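Local coordinates for protein VIN1 (PDB 6BFI) that probably binds actin filaments and may play a role in cell-cell adhesion, at residues I202-S207 and K469-T474; D146-I151 and A158-N163; A412-L417 and E477-A482; I383-D388 and A404-E409. All coordinates share one frame; numbering follows the deposited sequence.

Interaction 1 (I202-S207 and K469-T474)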
loop_
_atom_site.group_PDB
_atom_site.type_symbol
_atom_site.label_atom_id
_atom_site.label_comp_id
_atom_site.label_asym_id
_atom_site.label_seq_id
_atom_site.Cartn_x
_atom_site.Cartn_y
_atom_site.Cartn_z
ATOM N N ILE A 202 23.676 2.480 -11.103
ATOM C CA ILE A 202 25.032 2.950 -11.422
ATOM C C ILE A 202 25.762 2.017 -12.396
ATOM O O ILE A 202 26.196 2.474 -13.476
ATOM C CB ILE A 202 25.858 3.163 -10.141
ATOM C CG1 ILE A 202 25.302 4.342 -9.344
ATOM C CG2 ILE A 202 27.323 3.388 -10.481
ATOM C CD1 ILE A 202 25.209 5.612 -10.154
ATOM N N PRO A 203 25.933 0.720 -12.089
ATOM C CA PRO A 203 26.676 -0.136 -13.029
ATOM C C PRO A 203 25.969 -0.313 -14.360
ATOM O O PRO A 203 26.633 -0.551 -15.377
ATOM C CB PRO A 203 26.804 -1.465 -12.273
ATOM C CG PRO A 203 25.628 -1.484 -11.367
ATOM C CD PRO A 203 25.430 -0.061 -10.939
ATOM N N ILE A 204 24.640 -0.198 -14.386
ATOM C CA ILE A 204 23.927 -0.212 -15.660
ATOM C C ILE A 204 24.344 0.985 -16.500
ATOM O O ILE A 204 24.555 0.872 -17.715
ATOM C CB ILE A 204 22.405 -0.232 -15.425
ATOM C CG1 ILE A 204 22.044 -1.218 -14.314
ATOM C CG2 ILE A 204 21.673 -0.580 -16.709
ATOM C CD1 ILE A 204 22.557 -2.617 -14.536
ATOM N N LEU A 205 24.473 2.150 -15.862
ATOM C CA LEU A 205 24.900 3.348 -16.573
ATOM C C LEU A 205 26.297 3.172 -17.151
ATOM O O LEU A 205 26.513 3.388 -18.351
ATOM C CB LEU A 205 24.851 4.556 -15.639
ATOM C CG LEU A 205 25.402 5.853 -16.229
ATOM C CD1 LEU A 205 24.702 6.179 -17.536
ATOM C CD2 LEU A 205 25.255 6.995 -15.234
ATOM N N ILE A 206 27.262 2.766 -16.317
ATOM C CA ILE A 206 28.621 2.632 -16.839
ATOM C C ILE A 206 28.678 1.564 -17.927
ATOM O O ILE A 206 29.447 1.688 -18.891
ATOM C CB ILE A 206 29.627 2.351 -15.704
ATOM C CG1 ILE A 206 29.427 0.954 -15.118
ATOM C CG2 ILE A 206 29.517 3.413 -14.619
ATOM C CD1 ILE A 206 30.535 0.521 -14.181
ATOM N N SER A 207 27.847 0.524 -17.817
ATOM C CA SER A 207 27.821 -0.511 -18.846
ATOM C C SER A 207 27.310 0.047 -20.172
ATOM O O SER A 207 27.948 -0.129 -21.219
ATOM C CB SER A 207 26.960 -1.685 -18.382
ATOM O OG SER A 207 26.948 -2.720 -19.347
ATOM N N LYS A 469 26.306 -7.344 -26.012
ATOM C CA LYS A 469 25.692 -8.610 -25.621
ATOM C C LYS A 469 25.441 -8.655 -24.119
ATOM O O LYS A 469 24.339 -8.997 -23.669
ATOM C CB LYS A 469 26.592 -9.766 -26.057
ATOM C CG LYS A 469 26.036 -11.154 -25.799
ATOM C CD LYS A 469 27.043 -12.206 -26.239
ATOM C CE LYS A 469 26.414 -13.582 -26.370
ATOM N NZ LYS A 469 27.377 -14.561 -26.952
ATOM N N ASP A 470 26.458 -8.304 -23.326
ATOM C CA ASP A 470 26.317 -8.336 -21.875
ATOM C C ASP A 470 25.297 -7.310 -21.399
ATOM O O ASP A 470 24.546 -7.564 -20.447
ATOM C CB ASP A 470 27.671 -8.094 -21.208
ATOM C CG ASP A 470 28.772 -8.964 -21.789
ATOM O OD1 ASP A 470 28.448 -9.938 -22.502
ATOM O OD2 ASP A 470 29.959 -8.675 -21.532
ATOM N N TYR A 471 25.247 -6.146 -22.051
ATOM C CA TYR A 471 24.256 -5.148 -21.669
ATOM C C TYR A 471 22.844 -5.623 -21.991
ATOM O O TYR A 471 21.924 -5.442 -21.183
ATOM C CB TYR A 471 24.544 -3.814 -22.355
ATOM C CG TYR A 471 23.669 -2.693 -21.843
ATOM C CD1 TYR A 471 23.858 -2.167 -20.573
ATOM C CD2 TYR A 471 22.648 -2.168 -22.625
ATOM C CE1 TYR A 471 23.059 -1.148 -20.095
ATOM C CE2 TYR A 471 21.845 -1.148 -22.158
ATOM C CZ TYR A 471 22.052 -0.642 -20.890
ATOM O OH TYR A 471 21.253 0.374 -20.414
ATOM N N LEU A 472 22.656 -6.238 -23.164
ATOM C CA LEU A 472 21.352 -6.801 -23.501
ATOM C C LEU A 472 20.937 -7.860 -22.492
ATOM O O LEU A 472 19.769 -7.917 -22.085
ATOM C CB LEU A 472 21.375 -7.388 -24.912
ATOM C CG LEU A 472 20.153 -8.214 -25.333
ATOM C CD1 LEU A 472 18.872 -7.390 -25.249
ATOM C CD2 LEU A 472 20.332 -8.789 -26.730
ATOM N N ARG A 473 21.878 -8.711 -22.070
ATOM C CA ARG A 473 21.547 -9.715 -21.063
ATOM C C ARG A 473 21.165 -9.062 -19.740
ATOM O O ARG A 473 20.224 -9.504 -19.068
ATOM C CB ARG A 473 22.721 -10.675 -20.875
ATOM C CG ARG A 473 22.518 -11.694 -19.766
ATOM C CD ARG A 473 23.575 -12.781 -19.830
ATOM N NE ARG A 473 24.898 -12.231 -20.114
ATOM C CZ ARG A 473 26.001 -12.963 -20.239
ATOM N NH1 ARG A 473 25.945 -14.280 -20.102
ATOM N NH2 ARG A 473 27.161 -12.375 -20.501
ATOM N N THR A 474 21.873 -7.997 -19.357
ATOM C CA THR A 474 21.560 -7.307 -18.109
ATOM C C THR A 474 20.156 -6.710 -18.146
ATOM O O THR A 474 19.373 -6.867 -17.198
ATOM C CB THR A 474 22.598 -6.218 -17.839
ATOM O OG1 THR A 474 23.897 -6.810 -17.720
ATOM C CG2 THR A 474 22.264 -5.485 -16.557
#
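I204 meets both Y471 and T474 in the apolar part of this contact. Its CG2 methyl lies 3.7 Å from CE1 of Y471, and the two side chains cross at about a right angle. The other branch of I204 ends in CD1, which packs 3.5 Å from CG2 of T474. The CG of Y471 is anti to the backbone N (chi1 -172°), and this lets the far end of the ring come up against I204.

Polar atoms also touch the ring. OG of S207 sits at the ring edge, near its plane, 3.4 Å from CD1 of Y471. The backbone O of I204 approaches CE1 of Y471 obliquely, at 3.5 Å. These are packing contacts, and the two segments share no hydrogen bond.

Within 469-474, OG1 of T474 donates to O of D470 at 2.9 Å. The backbone N of T474 reaches that oxygen from the opposite face of its carbonyl plane. The side-chain bond helps fix the rotation of T474 and so the place of its CG2.

This is plain packing between two helices of the all-helical vinculin-family fold, 185-215 and 466-493. Their local axes run nearly antiparallel, at 149°, and come within 10.7 Å at their closest. Y471 also touches V211 on the first helix and V234 on helix 224-249. L205 packs on helix 224-249, and L472 on helix 452-460.

Interaction 2 (D146-I151 and A158-N163)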
loop_
_atom_site.group_PDB
_atom_site.type_symbol
_atom_site.label_atom_id
_atom_site.label_comp_id
_atom_site.label_asym_id
_atom_site.label_seq_id
_atom_site.Cartn_x
_atom_site.Cartn_y
_atom_site.Cartn_z
ATOM N N ASP A 146 24.718 14.353 -16.064
ATOM C CA ASP A 146 24.517 14.674 -17.472
ATOM C C ASP A 146 25.808 14.669 -18.282
ATOM O O ASP A 146 25.741 14.685 -19.516
ATOM C CB ASP A 146 23.833 16.037 -17.602
ATOM C CG ASP A 146 22.752 16.049 -18.665
ATOM O OD1 ASP A 146 21.910 15.127 -18.666
ATOM O OD2 ASP A 146 22.745 16.975 -19.503
ATOM N N VAL A 147 26.972 14.647 -17.628
ATOM C CA VAL A 147 28.243 14.626 -18.346
ATOM C C VAL A 147 28.424 13.330 -19.131
ATOM O O VAL A 147 29.144 13.309 -20.136
ATOM C CB VAL A 147 29.399 14.856 -17.348
ATOM C CG1 VAL A 147 30.750 14.750 -18.030
ATOM C CG2 VAL A 147 29.257 16.214 -16.679
ATOM N N ALA A 148 27.757 12.252 -18.719
ATOM C CA ALA A 148 27.959 10.952 -19.350
ATOM C C ALA A 148 27.522 10.926 -20.810
ATOM O O ALA A 148 27.926 10.020 -21.548
ATOM C CB ALA A 148 27.217 9.872 -18.565
ATOM N N LYS A 149 26.719 11.896 -21.249
ATOM C CA LYS A 149 26.221 11.878 -22.621
ATOM C C LYS A 149 27.297 12.210 -23.650
ATOM O O LYS A 149 27.095 11.949 -24.840
ATOM C CB LYS A 149 25.047 12.848 -22.762
ATOM C CG LYS A 149 23.924 12.586 -21.779
ATOM C CD LYS A 149 22.681 13.392 -22.108
ATOM C CE LYS A 149 21.546 13.044 -21.156
ATOM N NZ LYS A 149 20.280 13.739 -21.512
ATOM N N VAL A 150 28.432 12.775 -23.228
ATOM C CA VAL A 150 29.502 13.137 -24.155
ATOM C C VAL A 150 30.651 12.138 -24.138
ATOM O O VAL A 150 31.658 12.353 -24.824
ATOM C CB VAL A 150 30.026 14.560 -23.866
ATOM C CG1 VAL A 150 30.582 15.200 -25.132
ATOM C CG2 VAL A 150 28.926 15.426 -23.273
ATOM N N ILE A 151 30.531 11.052 -23.383
ATOM C CA ILE A 151 31.602 10.066 -23.294
ATOM C C ILE A 151 31.625 9.229 -24.567
ATOM O O ILE A 151 30.605 8.661 -24.972
ATOM C CB ILE A 151 31.427 9.179 -22.053
ATOM C CG1 ILE A 151 31.353 10.036 -20.787
ATOM C CG2 ILE A 151 32.564 8.173 -21.952
ATOM C CD1 ILE A 151 31.187 9.221 -19.522
ATOM N N ALA A 158 36.447 6.399 -17.665
ATOM C CA ALA A 158 37.248 6.168 -16.467
ATOM C C ALA A 158 37.268 7.404 -15.575
ATOM O O ALA A 158 36.974 7.321 -14.377
ATOM C CB ALA A 158 38.670 5.757 -16.855
ATOM N N THR A 159 37.606 8.564 -16.147
ATOM C CA THR A 159 37.656 9.791 -15.355
ATOM C C THR A 159 36.280 10.148 -14.803
ATOM O O THR A 159 36.131 10.457 -13.614
ATOM C CB THR A 159 38.204 10.939 -16.201
ATOM O OG1 THR A 159 37.279 11.240 -17.252
ATOM C CG2 THR A 159 39.549 10.556 -16.809
ATOM N N PHE A 160 35.259 10.117 -15.665
ATOM C CA PHE A 160 33.891 10.373 -15.226
ATOM C C PHE A 160 33.484 9.418 -14.112
ATOM O O PHE A 160 32.842 9.829 -13.140
ATOM C CB PHE A 160 32.940 10.256 -16.419
ATOM C CG PHE A 160 31.503 10.026 -16.039
ATOM C CD1 PHE A 160 30.679 11.088 -15.708
ATOM C CD2 PHE A 160 30.970 8.743 -16.032
ATOM C CE1 PHE A 160 29.357 10.876 -15.365
ATOM C CE2 PHE A 160 29.651 8.527 -15.693
ATOM C CZ PHE A 160 28.843 9.593 -15.359
ATOM N N LEU A 161 33.851 8.141 -14.236
ATOM C CA LEU A 161 33.535 7.168 -13.195
ATOM C C LEU A 161 34.195 7.550 -11.875
ATOM O O LEU A 161 33.537 7.596 -10.827
ATOM C CB LEU A 161 33.975 5.773 -13.646
ATOM C CG LEU A 161 33.318 4.517 -13.064
ATOM C CD1 LEU A 161 33.697 3.308 -13.906
ATOM C CD2 LEU A 161 33.700 4.284 -11.609
ATOM N N GLN A 162 35.500 7.837 -11.909
ATOM C CA GLN A 162 36.221 8.188 -10.692
ATOM C C GLN A 162 35.785 9.528 -10.115
ATOM O O GLN A 162 36.133 9.828 -8.969
ATOM C CB GLN A 162 37.729 8.200 -10.950
ATOM C CG GLN A 162 38.279 9.539 -11.407
ATOM C CD GLN A 162 39.785 9.518 -11.576
ATOM O OE1 GLN A 162 40.367 8.491 -11.925
ATOM N NE2 GLN A 162 40.427 10.655 -11.319
ATOM N N ASN A 163 35.051 10.342 -10.876
ATOM C CA ASN A 163 34.423 11.529 -10.310
ATOM C C ASN A 163 33.016 11.261 -9.796
ATOM O O ASN A 163 32.544 11.979 -8.906
ATOM C CB ASN A 163 34.371 12.658 -11.345
ATOM C CG ASN A 163 35.735 12.996 -11.905
ATOM O OD1 ASN A 163 36.759 12.560 -11.384
ATOM N ND2 ASN A 163 35.754 13.785 -12.976
#
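F160 carries this contact, with its ring packed against I151 and A148. CD1 of I151 is 3.5 Å from CD2 of F160 and 3.6 Å from CG of F160. It comes to the ring obliquely, and the two side chains cross at about a right angle. The I151 side chain is stretched out (chi2 -180°), which brings CD1 up to the root of the ring.

A148 meets the far end of the ring. Its CB is 3.6 Å from CZ of F160. The CA of A148 lies over one ring face, displaced toward the rim. V147 adds a looser touch, with its CB 4.3 Å from CD1 of F160. The side chain is thus in contact from its CB to the ring end at CZ.

The partners of F160 belong to a short 3-10 segment, 146-150, and the residue after it. They lie in the connection between helix 102-145 and helix 154-178, so the ring ties this connection to the helix that follows. Y144 also meets the F160 ring, with the planes at about 30°. I209 of helix 185-215 touches A148, I151 and F160. An alanine in place of F160 would probably open a gap beside A148 and I151 and leave the connection less firmly held to helix 154-178.

The chemistry across the two segments is purely apolar. The turn is held to the helix by close packing and the burial of F160, A148 and I151, without a hydrogen bond or salt bridge between them.

Interaction 3 (A412-L417 and E477-A482)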
loop_
_atom_site.group_PDB
_atom_site.type_symbol
_atom_site.label_atom_id
_atom_site.label_comp_id
_atom_site.label_asym_id
_atom_site.label_seq_id
_atom_site.Cartn_x
_atom_site.Cartn_y
_atom_site.Cartn_z
ATOM N N ALA A 412 3.765 -6.489 -27.348
ATOM C CA ALA A 412 2.392 -6.871 -27.026
ATOM C C ALA A 412 2.335 -7.759 -25.790
ATOM O O ALA A 412 1.384 -7.672 -25.000
ATOM C CB ALA A 412 1.745 -7.573 -28.220
ATOM N N HIS A 413 3.350 -8.604 -25.592
ATOM C CA HIS A 413 3.378 -9.479 -24.424
ATOM C C HIS A 413 3.461 -8.670 -23.131
ATOM O O HIS A 413 2.594 -8.778 -22.256
ATOM C CB HIS A 413 4.550 -10.454 -24.536
ATOM C CG HIS A 413 4.703 -11.357 -23.351
ATOM N ND1 HIS A 413 3.756 -12.294 -22.999
ATOM C CD2 HIS A 413 5.699 -11.467 -22.440
ATOM C CE1 HIS A 413 4.161 -12.943 -21.922
ATOM N NE2 HIS A 413 5.337 -12.460 -21.561
ATOM N N THR A 414 4.503 -7.846 -22.996
ATOM C CA THR A 414 4.662 -7.074 -21.765
ATOM C C THR A 414 3.525 -6.078 -21.569
ATOM O O THR A 414 3.096 -5.849 -20.427
ATOM C CB THR A 414 6.017 -6.361 -21.757
ATOM O OG1 THR A 414 6.149 -5.593 -20.556
ATOM C CG2 THR A 414 6.166 -5.442 -22.965
ATOM N N ALA A 415 3.007 -5.496 -22.654
ATOM C CA ALA A 415 1.822 -4.654 -22.529
ATOM C C ALA A 415 0.655 -5.443 -21.946
ATOM O O ALA A 415 -0.092 -4.931 -21.101
ATOM C CB ALA A 415 1.445 -4.060 -23.886
ATOM N N ARG A 416 0.494 -6.699 -22.374
ATOM C CA ARG A 416 -0.586 -7.524 -21.842
ATOM C C ARG A 416 -0.369 -7.838 -20.367
ATOM O O ARG A 416 -1.327 -7.842 -19.580
ATOM C CB ARG A 416 -0.711 -8.812 -22.652
ATOM C CG ARG A 416 -1.867 -9.697 -22.231
ATOM C CD ARG A 416 -3.203 -9.012 -22.466
ATOM N NE ARG A 416 -4.313 -9.947 -22.325
ATOM C CZ ARG A 416 -5.564 -9.686 -22.690
ATOM N NH1 ARG A 416 -5.872 -8.513 -23.223
ATOM N NH2 ARG A 416 -6.505 -10.605 -22.529
ATOM N N LEU A 417 0.878 -8.112 -19.972
ATOM C CA LEU A 417 1.168 -8.342 -18.558
ATOM C C LEU A 417 0.772 -7.136 -17.717
ATOM O O LEU A 417 0.104 -7.275 -16.683
ATOM C CB LEU A 417 2.649 -8.662 -18.361
ATOM C CG LEU A 417 3.171 -9.971 -18.946
ATOM C CD1 LEU A 417 4.640 -10.151 -18.585
ATOM C CD2 LEU A 417 2.338 -11.151 -18.461
ATOM N N GLU A 477 17.626 -9.359 -17.718
ATOM C CA GLU A 477 17.433 -9.800 -16.341
ATOM C C GLU A 477 16.688 -8.761 -15.510
ATOM O O GLU A 477 15.973 -9.124 -14.569
ATOM C CB GLU A 477 18.778 -10.140 -15.705
ATOM C CG GLU A 477 19.482 -11.305 -16.382
ATOM C CD GLU A 477 20.886 -11.527 -15.856
ATOM O OE1 GLU A 477 21.140 -12.592 -15.254
ATOM O OE2 GLU A 477 21.734 -10.628 -16.042
ATOM N N LYS A 478 16.838 -7.472 -15.830
ATOM C CA LYS A 478 16.021 -6.467 -15.156
ATOM C C LYS A 478 14.548 -6.632 -15.508
ATOM O O LYS A 478 13.680 -6.578 -14.624
ATOM C CB LYS A 478 16.503 -5.061 -15.512
ATOM C CG LYS A 478 17.858 -4.718 -14.927
ATOM C CD LYS A 478 17.830 -4.832 -13.414
ATOM C CE LYS A 478 19.233 -4.914 -12.843
ATOM N NZ LYS A 478 19.212 -5.065 -11.363
ATOM N N TRP A 479 14.251 -6.848 -16.793
ATOM C CA TRP A 479 12.867 -7.068 -17.195
ATOM C C TRP A 479 12.302 -8.326 -16.545
ATOM O O TRP A 479 11.158 -8.328 -16.075
ATOM C CB TRP A 479 12.759 -7.158 -18.717
ATOM C CG TRP A 479 11.336 -7.229 -19.207
ATOM C CD1 TRP A 479 10.576 -6.194 -19.671
ATOM C CD2 TRP A 479 10.500 -8.395 -19.266
ATOM N NE1 TRP A 479 9.323 -6.643 -20.020
ATOM C CE2 TRP A 479 9.252 -7.990 -19.780
ATOM C CE3 TRP A 479 10.688 -9.740 -18.938
ATOM C CZ2 TRP A 479 8.200 -8.881 -19.973
ATOM C CZ3 TRP A 479 9.641 -10.621 -19.127
ATOM C CH2 TRP A 479 8.413 -10.189 -19.639
ATOM N N LEU A 480 13.089 -9.404 -16.506
ATOM C CA LEU A 480 12.616 -10.639 -15.887
ATOM C C LEU A 480 12.390 -10.459 -14.392
ATOM O O LEU A 480 11.450 -11.029 -13.827
ATOM C CB LEU A 480 13.607 -11.774 -16.146
ATOM C CG LEU A 480 13.635 -12.350 -17.562
ATOM C CD1 LEU A 480 14.683 -13.453 -17.683
ATOM C CD2 LEU A 480 12.260 -12.866 -17.954
ATOM N N GLU A 481 13.244 -9.675 -13.732
ATOM C CA GLU A 481 13.060 -9.428 -12.305
ATOM C C GLU A 481 11.770 -8.659 -12.045
ATOM O O GLU A 481 10.936 -9.079 -11.229
ATOM C CB GLU A 481 14.266 -8.674 -11.744
ATOM C CG GLU A 481 14.059 -8.149 -10.331
ATOM C CD GLU A 481 14.072 -6.632 -10.264
ATOM O OE1 GLU A 481 14.857 -6.007 -11.010
ATOM O OE2 GLU A 481 13.292 -6.066 -9.466
ATOM N N ALA A 482 11.583 -7.532 -12.739
ATOM C CA ALA A 482 10.371 -6.743 -12.541
ATOM C C ALA A 482 9.124 -7.554 -12.874
ATOM O O ALA A 482 8.138 -7.528 -12.126
ATOM C CB ALA A 482 10.425 -5.474 -13.390
#
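W479 reaches T414, L417 and H413 with one long side of its indole. CB of T414 lies at the indole edge, in its plane, 3.7 Å from NE1 of W479. OG1 of T414 is also near the plane, 3.4 Å from the same NE1. At the end of the six-membered ring, CH2 of W479 is 3.9 Å from CD1 of L417 and, at the edge of the H413 ring, 4.1 Å from CD2 of H413. With chi1 at -173° the indole swings out from helix 466-493 and reaches helix 399-427. These two helices of the helical bundle run roughly parallel, at 27°, and the indole spans local axes 12.9 Å apart.

A second shell sets these groups. S449 OG and T414 OG1 share a hydrogen bond. H413 NE2 bonds to O of V379. CG of L417 lies over a face of the H413 ring. F410 also meets the indole, as does L445.

Replacing W479 by a leucine is likely to leave T414 and H413 without the indole they pack on. The contact is largely buried indole packing. The indole N-H has a weak bond to S449 OG, and that hydroxyl also bonds T414.

Interaction 4 (I383-D388 and A404-E409)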
loop_
_atom_site.group_PDB
_atom_site.type_symbol
_atom_site.label_atom_id
_atom_site.label_comp_id
_atom_site.label_asym_id
_atom_site.label_seq_id
_atom_site.Cartn_x
_atom_site.Cartn_y
_atom_site.Cartn_z
ATOM N N ILE A 383 10.700 -12.546 -24.532
ATOM C CA ILE A 383 11.924 -11.752 -24.475
ATOM C C ILE A 383 13.138 -12.620 -24.783
ATOM O O ILE A 383 14.135 -12.132 -25.333
ATOM C CB ILE A 383 12.063 -11.040 -23.114
ATOM C CG1 ILE A 383 13.169 -9.982 -23.183
ATOM C CG2 ILE A 383 12.366 -12.032 -22.006
ATOM C CD1 ILE A 383 13.383 -9.226 -21.887
ATOM N N LYS A 384 13.078 -13.912 -24.448
ATOM C CA LYS A 384 14.147 -14.821 -24.842
ATOM C C LYS A 384 14.174 -15.002 -26.353
ATOM O O LYS A 384 15.251 -15.029 -26.962
ATOM C CB LYS A 384 13.977 -16.169 -24.140
ATOM C CG LYS A 384 15.068 -17.173 -24.461
ATOM C CD LYS A 384 16.431 -16.637 -24.060
ATOM C CE LYS A 384 17.529 -17.641 -24.360
ATOM N NZ LYS A 384 18.872 -17.110 -23.996
ATOM N N ALA A 385 12.997 -15.115 -26.974
ATOM C CA ALA A 385 12.930 -15.185 -28.429
ATOM C C ALA A 385 13.465 -13.912 -29.073
ATOM O O ALA A 385 14.088 -13.970 -30.140
ATOM C CB ALA A 385 11.490 -15.449 -28.873
ATOM N N LEU A 386 13.241 -12.757 -28.439
ATOM C CA LEU A 386 13.792 -11.512 -28.964
ATOM C C LEU A 386 15.311 -11.484 -28.842
ATOM O O LEU A 386 16.007 -11.084 -29.784
ATOM C CB LEU A 386 13.176 -10.315 -28.244
ATOM C CG LEU A 386 13.763 -8.950 -28.616
ATOM C CD1 LEU A 386 13.472 -8.605 -30.070
ATOM C CD2 LEU A 386 13.236 -7.869 -27.691
ATOM N N GLU A 387 15.846 -11.906 -27.691
ATOM C CA GLU A 387 17.296 -11.934 -27.526
ATOM C C GLU A 387 17.947 -12.889 -28.521
ATOM O O GLU A 387 18.999 -12.580 -29.093
ATOM C CB GLU A 387 17.664 -12.323 -26.094
ATOM C CG GLU A 387 19.152 -12.185 -25.788
ATOM C CD GLU A 387 19.565 -12.902 -24.515
ATOM O OE1 GLU A 387 19.112 -14.046 -24.297
ATOM O OE2 GLU A 387 20.343 -12.320 -23.732
ATOM N N ASP A 388 17.335 -14.055 -28.743
ATOM C CA ASP A 388 17.863 -14.980 -29.741
ATOM C C ASP A 388 17.737 -14.415 -31.150
ATOM O O ASP A 388 18.593 -14.682 -32.002
ATOM C CB ASP A 388 17.151 -16.330 -29.646
ATOM C CG ASP A 388 17.406 -17.030 -28.327
ATOM O OD1 ASP A 388 18.419 -16.710 -27.672
ATOM O OD2 ASP A 388 16.596 -17.903 -27.947
ATOM N N ALA A 404 12.068 -8.139 -36.121
ATOM C CA ALA A 404 10.897 -7.273 -36.055
ATOM C C ALA A 404 9.709 -8.011 -35.453
ATOM O O ALA A 404 9.024 -7.492 -34.562
ATOM C CB ALA A 404 10.556 -6.746 -37.448
ATOM N N GLN A 405 9.458 -9.238 -35.919
ATOM C CA GLN A 405 8.311 -9.993 -35.425
ATOM C C GLN A 405 8.455 -10.309 -33.940
ATOM O O GLN A 405 7.513 -10.124 -33.160
ATOM C CB GLN A 405 8.133 -11.274 -36.239
ATOM C CG GLN A 405 6.909 -12.077 -35.832
ATOM C CD GLN A 405 6.258 -12.786 -37.000
ATOM O OE1 GLN A 405 6.921 -13.485 -37.767
ATOM N NE2 GLN A 405 4.952 -12.602 -37.147
ATOM N N LYS A 406 9.635 -10.784 -33.528
ATOM C CA LYS A 406 9.856 -11.071 -32.113
ATOM C C LYS A 406 9.770 -9.808 -31.269
ATOM O O LYS A 406 9.317 -9.858 -30.118
ATOM C CB LYS A 406 11.211 -11.749 -31.913
ATOM C CG LYS A 406 11.377 -13.070 -32.651
ATOM C CD LYS A 406 10.429 -14.133 -32.126
ATOM C CE LYS A 406 10.652 -15.464 -32.829
ATOM N NZ LYS A 406 9.795 -16.541 -32.256
ATOM N N ALA A 407 10.188 -8.668 -31.821
ATOM C CA ALA A 407 10.106 -7.412 -31.084
ATOM C C ALA A 407 8.656 -7.005 -30.853
ATOM O O ALA A 407 8.267 -6.662 -29.730
ATOM C CB ALA A 407 10.865 -6.315 -31.832
ATOM N N LYS A 408 7.836 -7.038 -31.908
ATOM C CA LYS A 408 6.434 -6.664 -31.751
ATOM C C LYS A 408 5.710 -7.633 -30.825
ATOM O O LYS A 408 4.893 -7.218 -29.990
ATOM C CB LYS A 408 5.747 -6.605 -33.114
ATOM C CG LYS A 408 4.458 -5.803 -33.109
ATOM C CD LYS A 408 4.708 -4.396 -32.586
ATOM C CE LYS A 408 3.417 -3.602 -32.470
ATOM N NZ LYS A 408 3.659 -2.247 -31.898
ATOM N N GLU A 409 6.009 -8.930 -30.948
ATOM C CA GLU A 409 5.418 -9.906 -30.040
ATOM C C GLU A 409 5.821 -9.632 -28.596
ATOM O O GLU A 409 5.005 -9.787 -27.680
ATOM C CB GLU A 409 5.815 -11.325 -30.450
ATOM C CG GLU A 409 5.095 -11.831 -31.689
ATOM C CD GLU A 409 5.490 -13.249 -32.056
ATOM O OE1 GLU A 409 6.449 -13.777 -31.454
ATOM O OE2 GLU A 409 4.840 -13.835 -32.946
#
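A385 and L386 face K406 and A407 in a helical hairpin, made by helix 381-390 and the next helix in the chain, 399-427. The local axes are 8.6 Å apart and nearly antiparallel, at 155°. A385 and A407, with only a methyl each, probably help the helices come this close. The CA atoms of L386 and K406 come within 5.1 Å.

K406 supplies most of the surface on its side. Its CB lies 3.9 Å from CA of L386. The chain then bends at chi2 (-65°) and runs alongside A385. CD of K406 is 3.7 Å from CB of A385, and CG of K406 is 3.8 Å from O of A385. The lysine packs here mainly through its methylenes, with NZ of K406 also near A385, 3.9 Å from its CB.

L386 works on the other side of the seam. Its CD1 sits over the backbone of A407, 3.7 Å from CA of A407 and 3.9 Å from CB of A407. The same leucine touches F403, and also V452 and A456 of helix 452-460.

The charged groups of 383-388 are turned to other partners. K384 NZ hydrogen-bonds to E387 OE1 in a salt bridge, and E387 OE1 also pairs with K476 of helix 466-493. The hairpin contact itself is apolar: a leucine methyl, two alanines and the aliphatic part of a lysine hold the helices close, with no ion pair or hydrogen bond between the two segments.

Helix 466-493 links three of the sites. It supplies one segment each to interactions 1 and 3, whose centres lie 18 Å apart, and it also touches interaction 4. There L472 CD2 of interaction 1 packs 3.7 Å from E387 CG of interaction 4. W479 CB of interaction 3 packs 3.8 Å from I383 CD1 of interaction 4. Interactions 3 and 4 also share helix 399-427, with centres 12 Å apart. Interaction 2 joins the group through interaction 1 alone, where L161 CD1 lies 4.2 Å from I206 CD1. It stays about 17 Å from interaction 3 and about 23 Å from interaction 4, measured between nearest atoms.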